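Local coordinates for protein cystathionine beta-lyases/cystathionine gamma-synthases (Corynebacterium glutamicum, PDB 5X5H) that probably joins O-succinyl-L-homoserine to L-cysteine, giving L,L-cystathionine and succinate, with pyridoxal 5'-phosphate as cofactor, a step of methionine biosynthesis, at residues S184-Q189 and R257-C262; G334-L339 and I367-I372; I159-A164 and A296-R301; I306-A311 and V363-G368. All coordinates share one frame; numbering follows the deposited sequence.

Interaction 1 (S184-Q189 and R257-C262)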
# COMPACT_ATOMS: atom_id res chain seq x y z
N SER A 184 25.00 -9.39 3.87
CA SER A 184 23.73 -10.08 3.53
C SER A 184 23.90 -11.55 3.63
O SER A 184 25.01 -12.08 3.50
CB SER A 184 23.15 -9.62 2.19
OG SER A 184 23.62 -10.45 1.12
N PRO A 185 22.78 -12.27 3.65
CA PRO A 185 22.90 -13.70 3.66
C PRO A 185 23.45 -14.32 2.39
O PRO A 185 23.95 -15.43 2.38
CB PRO A 185 21.45 -14.20 3.90
CG PRO A 185 20.70 -13.03 4.43
CD PRO A 185 21.38 -11.83 3.79
N TYR A 186 23.43 -13.58 1.27
CA TYR A 186 23.96 -14.06 -0.01
C TYR A 186 25.47 -14.19 0.03
O TYR A 186 26.05 -15.05 -0.62
CB TYR A 186 23.58 -13.10 -1.11
CG TYR A 186 24.01 -13.55 -2.49
CD1 TYR A 186 23.56 -14.78 -2.98
CD2 TYR A 186 24.81 -12.79 -3.29
CE1 TYR A 186 23.91 -15.20 -4.27
CE2 TYR A 186 25.18 -13.20 -4.54
CZ TYR A 186 24.66 -14.36 -5.02
OH TYR A 186 25.06 -14.77 -6.34
N LEU A 187 26.13 -13.34 0.83
CA LEU A 187 27.64 -13.35 0.87
C LEU A 187 28.18 -14.04 2.08
O LEU A 187 29.36 -14.49 2.05
CB LEU A 187 28.19 -11.94 0.76
CG LEU A 187 27.73 -11.17 -0.51
CD1 LEU A 187 28.45 -9.80 -0.49
CD2 LEU A 187 28.02 -11.93 -1.77
N GLN A 188 27.45 -14.14 3.16
CA GLN A 188 28.04 -14.64 4.39
C GLN A 188 26.97 -15.22 5.31
O GLN A 188 25.85 -14.68 5.39
CB GLN A 188 28.70 -13.49 5.13
CG GLN A 188 29.45 -13.80 6.44
CD GLN A 188 30.23 -12.58 6.96
OE1 GLN A 188 31.49 -12.53 6.78
NE2 GLN A 188 29.57 -11.59 7.48
N GLN A 189 27.22 -16.39 5.93
CA GLN A 189 26.24 -17.07 6.73
C GLN A 189 26.86 -17.38 8.10
O GLN A 189 27.38 -18.48 8.34
CB GLN A 189 25.70 -18.32 6.02
CG GLN A 189 25.00 -18.04 4.72
CD GLN A 189 24.64 -19.25 3.94
OE1 GLN A 189 25.52 -20.07 3.65
NE2 GLN A 189 23.38 -19.34 3.50
N ARG A 257 20.77 -8.60 -7.50
CA ARG A 257 21.24 -7.30 -7.10
C ARG A 257 22.66 -7.40 -6.56
O ARG A 257 23.50 -6.59 -7.00
CB ARG A 257 20.30 -6.67 -6.07
CG ARG A 257 18.96 -6.23 -6.67
CD ARG A 257 18.05 -5.53 -5.64
NE ARG A 257 17.51 -6.40 -4.61
CZ ARG A 257 17.87 -6.52 -3.37
NH1 ARG A 257 18.92 -5.83 -2.90
NH2 ARG A 257 17.24 -7.33 -2.55
N MET A 258 22.87 -8.23 -5.57
CA MET A 258 24.19 -8.26 -4.92
C MET A 258 25.28 -8.62 -5.91
O MET A 258 26.39 -8.07 -5.79
CB MET A 258 24.14 -9.14 -3.72
CG MET A 258 25.43 -9.08 -2.88
SD MET A 258 25.88 -7.42 -2.22
CE MET A 258 25.21 -7.49 -0.57
N ASP A 259 25.03 -9.50 -6.86
CA ASP A 259 26.10 -9.82 -7.80
C ASP A 259 26.47 -8.56 -8.60
O ASP A 259 27.67 -8.33 -8.84
CB ASP A 259 25.69 -10.90 -8.72
CG ASP A 259 25.98 -12.26 -8.12
OD1 ASP A 259 27.01 -12.44 -7.43
OD2 ASP A 259 25.30 -13.15 -8.54
N ARG A 260 25.55 -7.68 -8.93
CA ARG A 260 25.82 -6.46 -9.66
C ARG A 260 26.47 -5.45 -8.72
O ARG A 260 27.42 -4.74 -9.11
CB ARG A 260 24.58 -5.92 -10.32
CG ARG A 260 24.81 -4.72 -11.24
CD ARG A 260 25.66 -5.02 -12.43
NE ARG A 260 25.16 -6.16 -13.27
CZ ARG A 260 24.35 -6.15 -14.33
NH1 ARG A 260 23.89 -5.07 -14.85
NH2 ARG A 260 23.97 -7.33 -14.89
N HIS A 261 26.01 -5.32 -7.49
CA HIS A 261 26.65 -4.41 -6.53
C HIS A 261 28.15 -4.81 -6.41
O HIS A 261 29.03 -3.93 -6.36
CB HIS A 261 26.05 -4.61 -5.13
CG HIS A 261 24.71 -4.00 -4.87
ND1 HIS A 261 24.50 -2.65 -4.91
CD2 HIS A 261 23.52 -4.60 -4.52
CE1 HIS A 261 23.21 -2.46 -4.60
NE2 HIS A 261 22.60 -3.61 -4.37
N CYS A 262 28.45 -6.08 -6.29
CA CYS A 262 29.84 -6.54 -6.06
C CYS A 262 30.63 -6.35 -7.36
O CYS A 262 31.77 -5.84 -7.27
CB CYS A 262 29.84 -7.99 -5.71
SG CYS A 262 29.24 -8.34 -4.03
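Tyr186 reaches across to Asp259 and gives its phenol proton to a carboxylate that lies nearly upright against the ring, the two planes 75° apart. The bond from Tyr186 OH to Asp259 OD2 is 2.7 Å long and meets that oxygen from above the carboxylate plane, 44° out of it. The other oxygen, Asp259 OD1, sits at the ring edge, 3.5 Å from Tyr186 CE2, and has a salt-bridge partner in Arg301. With CG anti to its backbone N (chi1 -176°), the tyrosine runs alongside Met258 in the opposite direction, and its CD2 comes 3.7 Å from Met258 CB.

The contact sets a short, weakly bonded helical turn, 184-187, which follows strand 175-179 of the seven-stranded sheet, against the long helix 254-273. The turn opens with an ST turn: Ser184 OG accepts from the backbone N of Tyr186 at 3.1 Å, and Ser184 O takes the N-H groups of both Leu187 and Gln188.

Met258 is bent at its second and third torsions, which brings the thioether across Leu187 at a slant, with SD 3.9 Å from Leu187 CD1, and carries its CE to within 3.8 Å of Ser184 OG. Leu187 CD1 also touches Cys262 SG, one helical turn beyond Met258, at 3.9 Å. Phe10 meets the tyrosine ring edge-to-face.

Interaction 2 (G334-L339 and I367-I372); sequences GGVESL and IGIEDI
Ser338 and Glu370 are joined by two hydrogen bonds, so the carboxylate is held at both of its oxygens. Ser338 N gives a nearly straight bond to the syn lone pair of Glu370 OE2 (2.9 Å, 166°), and Ser338 OG donates to Glu370 OE1 at 2.7 Å. The serine hydroxyl works both ways, since its oxygen also accepts from Gly368 N at 2.8 Å. All this ties together two irregular loops of the C-terminal part of the fold: 334-339 leads into strand 339-341, while 367-372 links strand 362-366 to the last helix, 372-384. His16 of a neighbouring subunit also bonds to Glu370 OE2, which brings the subunit interface to this buried carboxylate.

Next out is a backbone bond, Ile369 N to Val336 O, 2.9 Å long. Gly368 packs closely against the same carbonyl, its CA 3.3 Å from Val336 O in a CA-H...O contact. The apolar end of the contact is the pair Val336 and Ile369. Ile369 holds CG1 between its backbone N and carbonyl carbon (chi1 67°), and the outstretched branch ends with CD1 3.7 Å from Val336 CG1.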
# COMPACT_ATOMS: atom_id res chain seq x y z
N GLY A 334 22.67 0.09 0.61
CA GLY A 334 22.14 -1.19 0.20
C GLY A 334 20.94 -1.13 -0.70
O GLY A 334 20.40 -2.22 -1.02
N GLY A 335 20.61 0.01 -1.19
CA GLY A 335 19.59 0.11 -2.24
C GLY A 335 20.16 0.03 -3.60
O GLY A 335 21.36 0.06 -3.85
N VAL A 336 19.25 -0.13 -4.57
CA VAL A 336 19.63 -0.21 -5.98
C VAL A 336 20.31 1.07 -6.44
O VAL A 336 21.19 1.01 -7.33
CB VAL A 336 18.46 -0.54 -6.90
CG1 VAL A 336 17.95 -1.94 -6.67
CG2 VAL A 336 17.33 0.49 -6.80
N GLU A 337 19.98 2.21 -5.87
CA GLU A 337 20.63 3.50 -6.20
C GLU A 337 21.91 3.66 -5.38
O GLU A 337 21.99 3.30 -4.18
CB GLU A 337 19.66 4.62 -5.92
CG GLU A 337 19.43 5.05 -4.47
CD GLU A 337 18.74 4.06 -3.51
OE1 GLU A 337 17.95 3.14 -4.01
OE2 GLU A 337 18.97 4.18 -2.27
N SER A 338 22.88 4.28 -6.04
CA SER A 338 24.16 4.57 -5.32
C SER A 338 24.03 5.82 -4.42
O SER A 338 23.45 6.82 -4.78
CB SER A 338 25.23 4.89 -6.39
OG SER A 338 25.59 3.72 -7.13
N LEU A 339 24.64 5.66 -3.25
CA LEU A 339 24.63 6.72 -2.23
C LEU A 339 26.03 6.93 -1.71
O LEU A 339 26.83 6.03 -1.70
CB LEU A 339 23.68 6.35 -1.06
CG LEU A 339 22.22 6.02 -1.36
CD1 LEU A 339 21.55 5.65 0.01
CD2 LEU A 339 21.52 7.15 -2.02
N ILE A 367 27.67 1.44 -3.40
CA ILE A 367 27.69 1.30 -4.82
C ILE A 367 26.42 0.55 -5.20
O ILE A 367 26.27 -0.58 -4.73
CB ILE A 367 28.95 0.60 -5.32
CG1 ILE A 367 30.24 1.42 -4.97
CG2 ILE A 367 28.89 0.32 -6.81
CD1 ILE A 367 30.34 2.67 -5.68
N GLY A 368 25.59 1.19 -6.02
CA GLY A 368 24.32 0.58 -6.52
C GLY A 368 24.51 -0.27 -7.72
O GLY A 368 25.63 -0.72 -8.02
N ILE A 369 23.41 -0.44 -8.45
CA ILE A 369 23.37 -1.31 -9.61
C ILE A 369 23.27 -0.61 -10.89
O ILE A 369 22.96 -1.20 -11.97
CB ILE A 369 22.36 -2.50 -9.52
CG1 ILE A 369 20.93 -1.97 -9.51
CG2 ILE A 369 22.62 -3.32 -8.29
CD1 ILE A 369 19.89 -3.08 -9.56
N GLU A 370 23.51 0.70 -10.93
CA GLU A 370 23.63 1.45 -12.17
C GLU A 370 24.75 0.91 -13.04
O GLU A 370 25.58 0.15 -12.60
CB GLU A 370 23.84 2.99 -11.89
CG GLU A 370 22.73 3.64 -11.03
CD GLU A 370 23.11 3.75 -9.56
OE1 GLU A 370 23.91 2.93 -9.04
OE2 GLU A 370 22.49 4.60 -8.88
N ASP A 371 24.75 1.39 -14.29
CA ASP A 371 25.83 0.92 -15.21
C ASP A 371 27.20 1.39 -14.70
O ASP A 371 27.35 2.60 -14.39
CB ASP A 371 25.54 1.41 -16.63
CG ASP A 371 24.36 0.67 -17.21
OD1 ASP A 371 24.58 -0.43 -17.71
OD2 ASP A 371 23.27 1.19 -17.06
N ILE A 372 28.20 0.49 -14.70
CA ILE A 372 29.54 0.86 -14.23
C ILE A 372 30.12 1.99 -14.97
O ILE A 372 30.82 2.79 -14.36
CB ILE A 372 30.41 -0.43 -14.24
CG1 ILE A 372 31.77 -0.11 -13.52
CG2 ILE A 372 30.64 -1.07 -15.58
CD1 ILE A 372 31.69 0.35 -12.12

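Interaction 3 (I159-A164 and A296-R301); sequences ITDIEA and AKQMKR
Two hydrogen bonds let the side-chain amide of Gln298 pair with the backbone on both flanks of Asp161. Gln298 NE2 donates to Thr160 O (2.8 Å, 164°), while Gln298 OE1 accepts from Ile162 N at 3.0 Å on a lone pair in the plane of its carbonyl. Because each end of the amide has a partner of the matching kind, its flip is fixed. Gln298 CG stands between its backbone N and carbonyl carbon (chi1 67°), and the chain is extended beyond it, delivering the amide to the loop.

A salt bridge between the segments joins Lys297 NZ to Asp161 OD2 at 2.8 Å, the two side chains crossing at about a right angle.

Asp161 is also the N-cap of helix 162-167: its OD1 takes the N-H of Ala164 at 3.1 Å. Here the start of this helix meets the C-terminal end of helix 292-298, with Met299 the first residue to leave helical geometry.

Water extends the polar contact. One molecule donates to Asp161 OD1 and Gln298 OE1 and accepts from Glu163 N; a second links Asp161 OD1 with Lys297 NZ.

The isoleucines lie against the amide group of Gln298: Ile159 CG2 is 3.9 Å from Gln298 NE2, and Ile162 CG1 is 3.7 Å from Gln298 OE1.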
# COMPACT_ATOMS: atom_id res chain seq x y z
N ILE A 159 37.23 -6.51 9.26
CA ILE A 159 36.85 -7.87 9.14
C ILE A 159 37.15 -8.69 10.41
O ILE A 159 38.29 -8.58 10.94
CB ILE A 159 37.54 -8.59 7.95
CG1 ILE A 159 37.35 -7.83 6.65
CG2 ILE A 159 37.25 -10.09 7.85
CD1 ILE A 159 35.86 -7.77 6.23
N THR A 160 36.23 -9.45 10.92
CA THR A 160 36.43 -10.32 12.06
C THR A 160 36.33 -11.72 11.64
O THR A 160 35.38 -12.10 10.88
CB THR A 160 35.32 -10.03 13.09
OG1 THR A 160 35.50 -8.72 13.61
CG2 THR A 160 35.38 -10.95 14.30
N ASP A 161 37.16 -12.63 12.17
CA ASP A 161 37.13 -14.02 11.91
C ASP A 161 36.05 -14.66 12.77
O ASP A 161 36.21 -14.89 13.97
CB ASP A 161 38.53 -14.64 12.23
CG ASP A 161 38.65 -16.06 11.84
OD1 ASP A 161 37.70 -16.86 11.84
OD2 ASP A 161 39.87 -16.47 11.56
N ILE A 162 34.88 -14.88 12.11
CA ILE A 162 33.69 -15.31 12.90
C ILE A 162 33.95 -16.65 13.63
O ILE A 162 33.60 -16.77 14.80
CB ILE A 162 32.46 -15.40 11.98
CG1 ILE A 162 32.08 -14.03 11.45
CG2 ILE A 162 31.26 -15.95 12.75
CD1 ILE A 162 31.20 -14.04 10.22
N GLU A 163 34.51 -17.62 12.93
CA GLU A 163 34.70 -18.98 13.47
C GLU A 163 35.67 -18.85 14.65
O GLU A 163 35.47 -19.49 15.68
CB GLU A 163 35.23 -19.90 12.37
CG GLU A 163 35.34 -21.35 12.87
CD GLU A 163 35.84 -22.30 11.80
OE1 GLU A 163 35.89 -21.95 10.61
OE2 GLU A 163 36.10 -23.45 12.16
N ALA A 164 36.72 -18.05 14.51
CA ALA A 164 37.65 -17.93 15.58
C ALA A 164 37.08 -17.30 16.83
O ALA A 164 37.36 -17.73 17.93
CB ALA A 164 38.86 -17.14 15.16
N ALA A 296 38.08 -13.51 2.49
CA ALA A 296 37.98 -14.38 1.35
C ALA A 296 37.58 -15.77 1.81
O ALA A 296 36.99 -16.44 1.01
CB ALA A 296 39.35 -14.37 0.66
N LYS A 297 37.86 -16.17 3.05
CA LYS A 297 37.41 -17.48 3.54
C LYS A 297 35.97 -17.51 3.92
O LYS A 297 35.33 -18.54 3.71
CB LYS A 297 38.28 -18.10 4.62
CG LYS A 297 38.48 -17.37 5.89
CD LYS A 297 39.24 -18.25 6.91
CE LYS A 297 39.05 -17.74 8.33
NZ LYS A 297 40.27 -17.94 9.18
N GLN A 298 35.43 -16.41 4.43
CA GLN A 298 34.10 -16.48 5.03
C GLN A 298 33.07 -15.74 4.17
O GLN A 298 31.86 -15.88 4.50
CB GLN A 298 34.12 -15.95 6.45
CG GLN A 298 34.38 -14.54 6.68
CD GLN A 298 34.56 -14.12 8.15
OE1 GLN A 298 34.80 -14.96 9.07
NE2 GLN A 298 34.53 -12.83 8.35
N MET A 299 33.44 -14.99 3.12
CA MET A 299 32.52 -14.24 2.29
C MET A 299 32.58 -14.79 0.86
O MET A 299 33.71 -15.03 0.31
CB MET A 299 32.86 -12.80 2.24
CG MET A 299 32.90 -12.06 3.59
SD MET A 299 33.26 -10.32 3.51
CE MET A 299 31.72 -9.73 2.73
N LYS A 300 31.44 -14.96 0.16
CA LYS A 300 31.40 -15.39 -1.18
C LYS A 300 31.95 -14.36 -2.14
O LYS A 300 32.62 -14.71 -3.14
CB LYS A 300 29.95 -15.70 -1.59
CG LYS A 300 29.68 -16.19 -3.00
CD LYS A 300 28.20 -16.35 -3.37
CE LYS A 300 28.15 -17.22 -4.63
NZ LYS A 300 26.75 -17.19 -5.13
N ARG A 301 31.66 -13.09 -1.86
CA ARG A 301 32.17 -11.95 -2.58
C ARG A 301 32.37 -10.87 -1.52
O ARG A 301 32.01 -11.01 -0.40
CB ARG A 301 31.27 -11.46 -3.71
CG ARG A 301 30.98 -12.63 -4.66
CD ARG A 301 30.40 -12.26 -5.97
NE ARG A 301 31.28 -11.34 -6.70
CZ ARG A 301 30.87 -10.64 -7.71
NH1 ARG A 301 29.65 -10.74 -8.16
NH2 ARG A 301 31.71 -9.81 -8.27
O HOH W 1 35.64 -17.38 10.12
O HOH W 2 39.02 -19.41 11.68

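Interaction 4 (I306-A311 and V363-G368); sequences ISVRFA and VRISIG
Phe310 and Val363 meet at a slant, the ring bringing CE1 to within 3.7 Å of Val363 CG2. On the face that carries Val363, Val308 CG2 lies 4.1 Å from Ile365 CD1. Farther along, Ile306 slants past Ile367, with its CD1 3.8 Å from Ile367 CG1. Ile306 and Val308 also pack on helix 254-273, whereas Phe310 and Val363 meet helix 313-323, so helices cover this apolar face.

The backbones beneath are neighbouring antiparallel strands, 305-310 and 362-366, of the C-terminal five-stranded mixed sheet. Ile306 with Ile365 and Val308 with Val363 are hydrogen-bonded pairs, each closed by two N-H...O=C bonds; the shortest, Ile365 N to Ile306 O, is 2.7 Å.

Between them Ser307 and Arg364 form the non-hydrogen-bonded pair, their side chains on the other face. Ser307 OG lies 3.6 Å from Arg364 CG, touching the aliphatic root of the arginine, and is hydrogen-bonded to Pro155 O. Arg364 leaves with CG anti to its backbone N (chi1 -177°) and is bent at chi3; its NH1 reaches Glu341 in a salt bridge and Asn154, a residue of the pyridoxal phosphate pocket, in a hydrogen bond.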
# COMPACT_ATOMS: atom_id res chain seq x y z
N ILE A 306 32.14 0.62 -0.23
CA ILE A 306 33.60 1.06 -0.28
C ILE A 306 33.67 2.29 0.61
O ILE A 306 32.85 3.22 0.51
CB ILE A 306 33.92 1.50 -1.68
CG1 ILE A 306 33.70 0.40 -2.71
CG2 ILE A 306 35.40 2.01 -1.74
CD1 ILE A 306 33.88 0.82 -4.14
N SER A 307 34.72 2.40 1.40
CA SER A 307 35.06 3.65 2.04
C SER A 307 36.40 4.16 1.54
O SER A 307 37.21 3.36 1.10
CB SER A 307 35.04 3.54 3.56
OG SER A 307 33.65 3.47 4.01
N VAL A 308 36.54 5.43 1.57
CA VAL A 308 37.69 6.12 0.91
C VAL A 308 38.15 7.19 1.88
O VAL A 308 37.36 7.98 2.32
CB VAL A 308 37.23 6.74 -0.36
CG1 VAL A 308 38.41 7.35 -1.13
CG2 VAL A 308 36.50 5.73 -1.26
N ARG A 309 39.47 7.26 2.06
CA ARG A 309 40.08 8.36 2.82
C ARG A 309 40.84 9.24 1.87
O ARG A 309 41.63 8.73 1.10
CB ARG A 309 40.96 7.83 3.91
CG ARG A 309 40.27 6.99 4.98
CD ARG A 309 41.03 6.54 6.21
NE ARG A 309 41.49 7.73 6.91
CZ ARG A 309 42.37 7.74 7.89
NH1 ARG A 309 42.74 6.63 8.43
NH2 ARG A 309 42.73 8.93 8.35
N PHE A 310 40.60 10.56 1.91
CA PHE A 310 41.10 11.53 1.01
C PHE A 310 42.42 12.22 1.53
O PHE A 310 42.47 12.61 2.68
CB PHE A 310 40.07 12.58 0.76
CG PHE A 310 38.98 12.10 -0.16
CD1 PHE A 310 37.90 11.42 0.30
CD2 PHE A 310 39.10 12.29 -1.51
CE1 PHE A 310 36.95 10.86 -0.59
CE2 PHE A 310 38.12 11.78 -2.39
CZ PHE A 310 36.99 11.11 -1.90
N ALA A 311 43.36 12.27 0.62
CA ALA A 311 44.68 12.90 0.94
C ALA A 311 44.49 14.32 1.35
O ALA A 311 45.23 14.82 2.22
CB ALA A 311 45.53 12.79 -0.31
N VAL A 363 34.96 9.04 3.40
CA VAL A 363 33.62 8.98 2.72
C VAL A 363 33.26 7.54 2.54
O VAL A 363 34.08 6.70 2.20
CB VAL A 363 33.68 9.67 1.37
CG1 VAL A 363 32.38 9.47 0.54
CG2 VAL A 363 33.93 11.17 1.57
N ARG A 364 31.96 7.22 2.86
CA ARG A 364 31.43 5.87 2.73
C ARG A 364 30.51 5.89 1.52
O ARG A 364 29.65 6.77 1.36
CB ARG A 364 30.66 5.46 3.93
CG ARG A 364 30.13 4.02 3.93
CD ARG A 364 29.14 3.72 5.03
NE ARG A 364 27.86 4.25 4.66
CZ ARG A 364 26.86 4.39 5.51
NH1 ARG A 364 26.93 3.93 6.71
NH2 ARG A 364 25.73 4.83 5.11
N ILE A 365 30.77 4.92 0.61
CA ILE A 365 30.00 4.83 -0.62
C ILE A 365 29.29 3.52 -0.69
O ILE A 365 29.86 2.45 -0.50
CB ILE A 365 30.87 4.95 -1.89
CG1 ILE A 365 31.80 6.22 -1.76
CG2 ILE A 365 30.03 5.06 -3.11
CD1 ILE A 365 32.82 6.24 -2.91
N SER A 366 27.94 3.60 -0.92
CA SER A 366 27.10 2.41 -1.22
C SER A 366 26.96 2.36 -2.75
O SER A 366 26.22 3.16 -3.32
CB SER A 366 25.78 2.55 -0.50
OG SER A 366 24.95 1.39 -0.84
N ILE A 367 27.67 1.44 -3.40
CA ILE A 367 27.69 1.30 -4.82
C ILE A 367 26.42 0.55 -5.20
O ILE A 367 26.27 -0.58 -4.73
CB ILE A 367 28.95 0.60 -5.32
CG1 ILE A 367 30.24 1.42 -4.97
CG2 ILE A 367 28.89 0.32 -6.81
CD1 ILE A 367 30.34 2.67 -5.68
N GLY A 368 25.59 1.19 -6.02
CA GLY A 368 24.32 0.58 -6.52
C GLY A 368 24.51 -0.27 -7.72
O GLY A 368 25.63 -0.72 -8.02

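In the fold
Interactions 2 and 4 share Ile367 and Gly368: after strand 362-366 the chain leaves the sheet of interaction 4 and enters the loop of interaction 2. Leu339 O is probably bonded to Ser366 N (2.8 Å), continuing that sheet. Interaction 1 joins them through His261 ND1, 2.7 Å from Ile367 O. Leu187 O of interaction 1 probably accepts from Lys300 N (2.8 Å), linking it to interaction 3, within whose chain loop it is nested. Interactions 2 and 3 do not touch, their nearest atoms being about 10 Å apart. Arg364 of interaction 4 has its side chain about 6 Å from pyridoxal phosphate; that of Ser184 of interaction 1 is about 11 Å away.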